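Local coordinates for hypothetical fimbrial assembly protein (Parabacteroides distasonis, PDB 3R4R) that probably forms part of the fimbrial tip, the end of filamentous cell-surface appendages that mediate adhesion and biofilm formation, at residues Ile132-Val143 against Val227-Ser235. Residues are numbered along the deposited sequence; the frame is centred on the assembly and turned at random.
Sequences IAKGPVTASLLV and VTFYTYEIS. With EDO (1,2-ethanediol), chain F; SO4 (sulfate ion), chain C; EDO (1,2-ethanediol), chain H.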
ATOM      1  N   ILE A 132      -5.155  -9.142  -6.086  1.00 39.25           N
ATOM      2  CA  ILE A 132      -3.906  -9.791  -5.728  1.00 38.95           C
ATOM      3  C   ILE A 132      -4.130 -10.409  -4.346  1.00 44.33           C
ATOM      4  O   ILE A 132      -4.812  -9.798  -3.522  1.00 43.66           O
ATOM      5  CB  ILE A 132      -2.646  -8.861  -5.803  1.00 41.29           C
ATOM      6  CG1 ILE A 132      -2.723  -7.652  -4.817  1.00 40.60           C
ATOM      7  CG2 ILE A 132      -2.368  -8.445  -7.266  1.00 41.77           C
ATOM      8  CD1 ILE A 132      -1.569  -6.714  -4.811  1.00 39.39           C
ATOM      9  N   ALA A 133      -3.614 -11.640  -4.122  1.00 43.01           N
ATOM     10  CA  ALA A 133      -3.804 -12.400  -2.875  1.00 43.24           C
ATOM     11  C   ALA A 133      -2.482 -12.617  -2.116  1.00 46.02           C
ATOM     12  O   ALA A 133      -2.399 -13.523  -1.274  1.00 44.22           O
ATOM     13  CB  ALA A 133      -4.441 -13.747  -3.184  1.00 45.61           C
ATOM     14  N   LYS A 134      -1.455 -11.781  -2.393  1.00 44.08           N
ATOM     15  CA  LYS A 134      -0.168 -11.869  -1.695  1.00 43.52           C
ATOM     16  C   LYS A 134      -0.118 -10.753  -0.657  1.00 46.75           C
ATOM     17  O   LYS A 134       0.091  -9.572  -0.985  1.00 47.50           O
ATOM     18  CB  LYS A 134       1.047 -11.842  -2.652  1.00 45.85           C
ATOM     19  CG  LYS A 134       1.149 -13.154  -3.454  1.00 55.08           C
ATOM     20  CD  LYS A 134       2.388 -13.300  -4.301  1.00 61.48           C
ATOM     21  CE  LYS A 134       2.368 -14.624  -5.044  1.00 73.12           C
ATOM     22  NZ  LYS A 134       3.539 -14.789  -5.945  1.00 84.73           N
ATOM     23  N   GLY A 135      -0.360 -11.174   0.583  1.00 40.48           N
ATOM     24  CA  GLY A 135      -0.436 -10.338   1.767  1.00 38.96           C
ATOM     25  C   GLY A 135       0.792  -9.557   2.178  1.00 40.45           C
ATOM     26  O   GLY A 135       1.920  -9.984   1.935  1.00 40.76           O
ATOM     27  N   PRO A 136       0.581  -8.412   2.861  1.00 35.10           N
ATOM     28  CA  PRO A 136       1.729  -7.606   3.345  1.00 34.26           C
ATOM     29  C   PRO A 136       2.442  -8.283   4.535  1.00 38.63           C
ATOM     30  O   PRO A 136       1.851  -8.467   5.588  1.00 38.68           O
ATOM     31  CB  PRO A 136       1.079  -6.279   3.752  1.00 35.36           C
ATOM     32  CG  PRO A 136      -0.335  -6.593   4.014  1.00 39.75           C
ATOM     33  CD  PRO A 136      -0.715  -7.803   3.219  1.00 35.76           C
ATOM     34  N   VAL A 137       3.699  -8.729   4.339  1.00 36.98           N
ATOM     35  CA  VAL A 137       4.452  -9.453   5.377  1.00 37.30           C
ATOM     36  C   VAL A 137       5.868  -8.851   5.566  1.00 42.12           C
ATOM     37  O   VAL A 137       6.295  -8.623   6.689  1.00 40.93           O
ATOM     38  CB  VAL A 137       4.585 -10.986   5.086  1.00 41.00           C
ATOM     39  CG1 VAL A 137       5.186 -11.713   6.309  1.00 41.59           C
ATOM     40  CG2 VAL A 137       3.262 -11.617   4.700  1.00 40.68           C
ATOM     41  N   THR A 138       6.604  -8.681   4.460  1.00 42.29           N
ATOM     42  CA  THR A 138       7.973  -8.150   4.406  1.00 42.21           C
ATOM     43  C   THR A 138       7.901  -6.629   4.186  1.00 43.48           C
ATOM     44  O   THR A 138       7.283  -6.167   3.226  1.00 42.73           O
ATOM     45  CB  THR A 138       8.745  -8.884   3.289  1.00 52.69           C
ATOM     46  OG1 THR A 138       8.650 -10.300   3.516  1.00 58.23           O
ATOM     47  CG2 THR A 138      10.206  -8.453   3.179  1.00 49.93           C
ATOM     48  N   ALA A 139       8.534  -5.864   5.096  1.00 39.73           N
ATOM     49  CA  ALA A 139       8.591  -4.394   5.102  1.00 38.48           C
ATOM     50  C   ALA A 139       9.171  -3.837   3.793  1.00 39.36           C
ATOM     51  O   ALA A 139       8.654  -2.849   3.276  1.00 39.39           O
ATOM     52  CB  ALA A 139       9.432  -3.913   6.279  1.00 39.39           C
ATOM     53  N   SER A 140      10.202  -4.501   3.247  1.00 33.90           N
ATOM     54  CA  SER A 140      10.897  -4.108   2.022  1.00 34.86           C
ATOM     55  C   SER A 140      10.169  -4.614   0.728  1.00 38.37           C
ATOM     56  O   SER A 140      10.595  -4.278  -0.375  1.00 36.87           O
ATOM     57  CB  SER A 140      12.329  -4.642   2.053  1.00 41.20           C
ATOM     58  OG  SER A 140      12.348  -6.032   2.327  1.00 51.37           O
ATOM     59  N   LEU A 141       9.059  -5.363   0.859  1.00 35.31           N
ATOM     60  CA  LEU A 141       8.311  -5.839  -0.303  1.00 34.33           C
ATOM     61  C   LEU A 141       6.803  -5.561  -0.068  1.00 38.17           C
ATOM     62  O   LEU A 141       5.964  -6.429  -0.243  1.00 40.35           O
ATOM     63  CB  LEU A 141       8.600  -7.325  -0.588  1.00 34.90           C
ATOM     64  CG  LEU A 141       8.189  -7.868  -1.982  1.00 41.58           C
ATOM     65  CD1 LEU A 141       9.090  -7.312  -3.100  1.00 42.25           C
ATOM     66  CD2 LEU A 141       8.253  -9.383  -2.008  1.00 44.52           C
ATOM     67  N   LEU A 142       6.478  -4.336   0.344  1.00 33.73           N
ATOM     68  CA  LEU A 142       5.101  -3.862   0.541  1.00 31.65           C
ATOM     69  C   LEU A 142       4.587  -3.246  -0.763  1.00 37.57           C
ATOM     70  O   LEU A 142       5.303  -2.469  -1.396  1.00 41.47           O
ATOM     71  CB  LEU A 142       4.994  -2.856   1.700  1.00 30.00           C
ATOM     72  CG  LEU A 142       5.250  -3.393   3.121  1.00 31.86           C
ATOM     73  CD1 LEU A 142       5.399  -2.240   4.126  1.00 30.38           C
ATOM     74  CD2 LEU A 142       4.229  -4.462   3.537  1.00 30.41           C
ATOM     75  N   VAL A 143       3.364  -3.595  -1.169  1.00 29.45           N
ATOM     76  CA  VAL A 143       2.815  -3.154  -2.436  1.00 28.32           C
ATOM     77  C   VAL A 143       2.356  -1.695  -2.307  1.00 34.35           C
ATOM     78  O   VAL A 143       1.683  -1.317  -1.334  1.00 34.08           O
ATOM     79  CB  VAL A 143       1.658  -4.088  -2.937  1.00 30.00           C
ATOM     80  CG1 VAL A 143       0.987  -3.543  -4.192  1.00 29.39           C
ATOM     81  CG2 VAL A 143       2.170  -5.508  -3.186  1.00 28.51           C
ATOM     82  N   VAL A 227       5.242  -7.064  16.870  1.00 42.22           N
ATOM     83  CA  VAL A 227       4.577  -5.933  17.527  1.00 41.62           C
ATOM     84  C   VAL A 227       4.121  -4.939  16.421  1.00 38.99           C
ATOM     85  O   VAL A 227       3.094  -4.303  16.595  1.00 40.22           O
ATOM     86  CB  VAL A 227       5.587  -5.356  18.567  1.00 46.55           C
ATOM     87  CG1 VAL A 227       5.467  -3.860  18.794  1.00 47.61           C
ATOM     88  CG2 VAL A 227       5.487  -6.120  19.866  1.00 47.99           C
ATOM     89  N   THR A 228       4.832  -4.865  15.294  1.00 32.11           N
ATOM     90  CA  THR A 228       4.441  -4.072  14.127  1.00 31.99           C
ATOM     91  C   THR A 228       4.040  -5.074  13.024  1.00 37.94           C
ATOM     92  O   THR A 228       4.819  -5.952  12.653  1.00 37.05           O
ATOM     93  CB  THR A 228       5.537  -3.065  13.677  1.00 41.03           C
ATOM     94  OG1 THR A 228       5.749  -2.072  14.699  1.00 36.97           O
ATOM     95  CG2 THR A 228       5.182  -2.362  12.332  1.00 36.59           C
ATOM     96  N   PHE A 229       2.817  -4.953  12.521  1.00 36.17           N
ATOM     97  CA  PHE A 229       2.309  -5.867  11.502  1.00 35.99           C
ATOM     98  C   PHE A 229       1.433  -5.073  10.489  1.00 41.08           C
ATOM     99  O   PHE A 229       1.150  -3.883  10.716  1.00 41.47           O
ATOM    100  CB  PHE A 229       1.537  -7.036  12.165  1.00 38.21           C
ATOM    101  CG  PHE A 229       0.518  -6.617  13.184  1.00 39.92           C
ATOM    102  CD1 PHE A 229       0.884  -6.425  14.515  1.00 43.34           C
ATOM    103  CD2 PHE A 229      -0.816  -6.470  12.832  1.00 42.11           C
ATOM    104  CE1 PHE A 229      -0.060  -6.018  15.465  1.00 46.46           C
ATOM    105  CE2 PHE A 229      -1.766  -6.084  13.782  1.00 47.77           C
ATOM    106  CZ  PHE A 229      -1.374  -5.833  15.091  1.00 47.15           C
ATOM    107  N   TYR A 230       1.074  -5.725   9.350  1.00 36.68           N
ATOM    108  CA  TYR A 230       0.351  -5.116   8.234  1.00 36.49           C
ATOM    109  C   TYR A 230      -0.867  -5.911   7.799  1.00 42.35           C
ATOM    110  O   TYR A 230      -0.963  -7.105   8.060  1.00 43.41           O
ATOM    111  CB  TYR A 230       1.272  -4.982   7.002  1.00 36.58           C
ATOM    112  CG  TYR A 230       2.638  -4.407   7.277  1.00 37.91           C
ATOM    113  CD1 TYR A 230       2.829  -3.032   7.397  1.00 39.09           C
ATOM    114  CD2 TYR A 230       3.743  -5.238   7.447  1.00 38.90           C
ATOM    115  CE1 TYR A 230       4.074  -2.502   7.737  1.00 38.79           C
ATOM    116  CE2 TYR A 230       4.992  -4.718   7.800  1.00 39.46           C
ATOM    117  CZ  TYR A 230       5.153  -3.348   7.932  1.00 41.32           C
ATOM    118  OH  TYR A 230       6.389  -2.826   8.182  1.00 39.71           O
ATOM    119  N   THR A 231      -1.770  -5.242   7.071  1.00 39.55           N
ATOM    120  CA  THR A 231      -2.992  -5.802   6.497  1.00 40.03           C
ATOM    121  C   THR A 231      -3.496  -4.917   5.348  1.00 42.23           C
ATOM    122  O   THR A 231      -3.293  -3.693   5.359  1.00 40.65           O
ATOM    123  CB  THR A 231      -4.095  -5.974   7.570  1.00 49.28           C
ATOM    124  OG1 THR A 231      -5.269  -6.496   6.955  1.00 45.48           O
ATOM    125  CG2 THR A 231      -4.455  -4.667   8.281  1.00 50.66           C
ATOM    126  N   TYR A 232      -4.204  -5.536   4.380  1.00 37.67           N
ATOM    127  CA  TYR A 232      -4.888  -4.765   3.378  1.00 36.21           C
ATOM    128  C   TYR A 232      -6.213  -4.322   3.994  1.00 45.38           C
ATOM    129  O   TYR A 232      -6.675  -4.989   4.924  1.00 46.22           O
ATOM    130  CB  TYR A 232      -5.066  -5.552   2.066  1.00 36.45           C
ATOM    131  CG  TYR A 232      -3.814  -5.936   1.312  1.00 32.96           C
ATOM    132  CD1 TYR A 232      -2.898  -4.964   0.908  1.00 33.01           C
ATOM    133  CD2 TYR A 232      -3.668  -7.214   0.784  1.00 33.64           C
ATOM    134  CE1 TYR A 232      -1.767  -5.299   0.162  1.00 31.43           C
ATOM    135  CE2 TYR A 232      -2.579  -7.547  -0.027  1.00 32.76           C
ATOM    136  CZ  TYR A 232      -1.622  -6.588  -0.321  1.00 36.11           C
ATOM    137  OH  TYR A 232      -0.531  -6.909  -1.085  1.00 38.34           O
ATOM    138  N   GLU A 233      -6.793  -3.177   3.555  1.00 45.01           N
ATOM    139  CA  GLU A 233      -8.128  -2.684   3.970  1.00 47.21           C
ATOM    140  C   GLU A 233      -9.205  -3.759   4.016  1.00 52.58           C
ATOM    141  O   GLU A 233      -9.165  -4.707   3.219  1.00 52.54           O
ATOM    142  CB  GLU A 233      -8.654  -1.621   2.991  1.00 49.33           C
ATOM    143  CG  GLU A 233      -7.939  -0.305   2.983  1.00 54.91           C
ATOM    144  CD  GLU A 233      -8.566   0.712   2.061  1.00 62.72           C
ATOM    145  OE1 GLU A 233      -9.150   0.358   1.004  1.00 52.39           O
ATOM    146  OE2 GLU A 233      -8.405   1.904   2.388  1.00 57.60           O
ATOM    147  N   ILE A 234     -10.210  -3.566   4.878  1.00 49.66           N
ATOM    148  CA  ILE A 234     -11.341  -4.464   5.031  1.00 50.57           C
ATOM    149  C   ILE A 234     -12.600  -3.603   5.048  1.00 59.61           C
ATOM    150  O   ILE A 234     -12.819  -2.906   6.040  1.00 60.91           O
ATOM    151  CB  ILE A 234     -11.156  -5.316   6.298  1.00 53.39           C
ATOM    152  CG1 ILE A 234      -9.795  -6.073   6.264  1.00 50.57           C
ATOM    153  CG2 ILE A 234     -12.350  -6.251   6.467  1.00 57.28           C
ATOM    154  CD1 ILE A 234      -9.294  -6.723   7.537  1.00 59.02           C
ATOM    155  N   SER A 235     -13.413  -3.651   3.942  1.00 59.02           N
ATOM    156  CA  SER A 235     -14.640  -2.862   3.769  0.50 62.20           C
ATOM    157  C   SER A 235     -15.793  -3.352   4.658  1.00 69.92           C
ATOM    158  O   SER A 235     -16.556  -2.514   5.159  1.00 71.93           O
ATOM    159  CB  SER A 235     -15.106  -2.890   2.315  0.50 65.57           C
ATOM    160  OG  SER A 235     -15.425  -4.203   1.884  0.50 74.68           O
TER
HETATM  161  C1  EDO F 322       1.213  -9.896   8.955  1.00 45.49           C
HETATM  162  O1  EDO F 322       1.520 -10.772   7.857  1.00 51.71           O
HETATM  163  C2  EDO F 322       2.495  -9.298   9.527  1.00 43.09           C
HETATM  164  O2  EDO F 322       2.869  -8.090   8.860  1.00 48.32           O
HETATM  165  S   SO4 C 319       8.659  -6.271  16.013  1.00 91.19           S
HETATM  166  O1  SO4 C 319       8.589  -6.918  14.693  1.00 96.21           O
HETATM  167  O2  SO4 C 319      10.075  -6.055  16.379  1.00 96.68           O
HETATM  168  O3  SO4 C 319       7.970  -4.957  15.941  1.00 97.34           O
HETATM  169  O4  SO4 C 319       8.050  -7.122  17.019  1.00 95.86           O
HETATM  170  C1  EDO H 325      -1.633 -12.656  -8.148  1.00 48.24           C
HETATM  171  O1  EDO H 325      -2.993 -12.906  -8.559  1.00 52.92           O
HETATM  172  C2  EDO H 325      -1.485 -12.538  -6.632  1.00 44.17           C
HETATM  173  O2  EDO H 325      -1.791 -13.769  -5.946  1.00 53.81           O
HETATM  174  O   HOH W   1       1.833  -5.683   0.278  1.00 21.78           O
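In both Tyr230 (chi1 -47°) and Tyr232 (chi1 -64°) CG stands anti to the carbonyl carbon, and from strand 228-232 of the transthyretin-like C-terminal domain the two rings reach loop 132-143, with Pro136 wedged between them, against the CB of Tyr230 and over the ring of Tyr232. Pro136 CD lies 3.7 Å from the centroid of the Tyr232 ring and only 11° off its normal, a CH-pi contact centred on one face. The same proline presses CB against Tyr230 CB at 3.5 Å, while its CG rests over the backbone at Thr231. Leu142 takes a face of the Tyr230 ring: its CD2 is 4.1 Å from the centroid, offset toward the rim, and CD1 meets CE1. Beyond the ring, Tyr230 OH hydrogen-bonds Glu41 of helix 39-42, while strand 228-232 pairs antiparallel with strand 161-179. A 1,2-ethanediol, probably from the crystallisation liquor, accepts from Tyr230 N through O2 and donates to Pro136 O through O1. Tyr232 OH donates to Lys134 O at 2.7 Å, approaching tilted from the carbonyl plane. A phenylalanine in place of Tyr232 would probably keep the proline contact but leave Lys134 O without this donor. Tyr232 OH also accepts from a water 3.0 Å away, which in turn accepts from Val143 N, so one phenol oxygen links both ends of the loop.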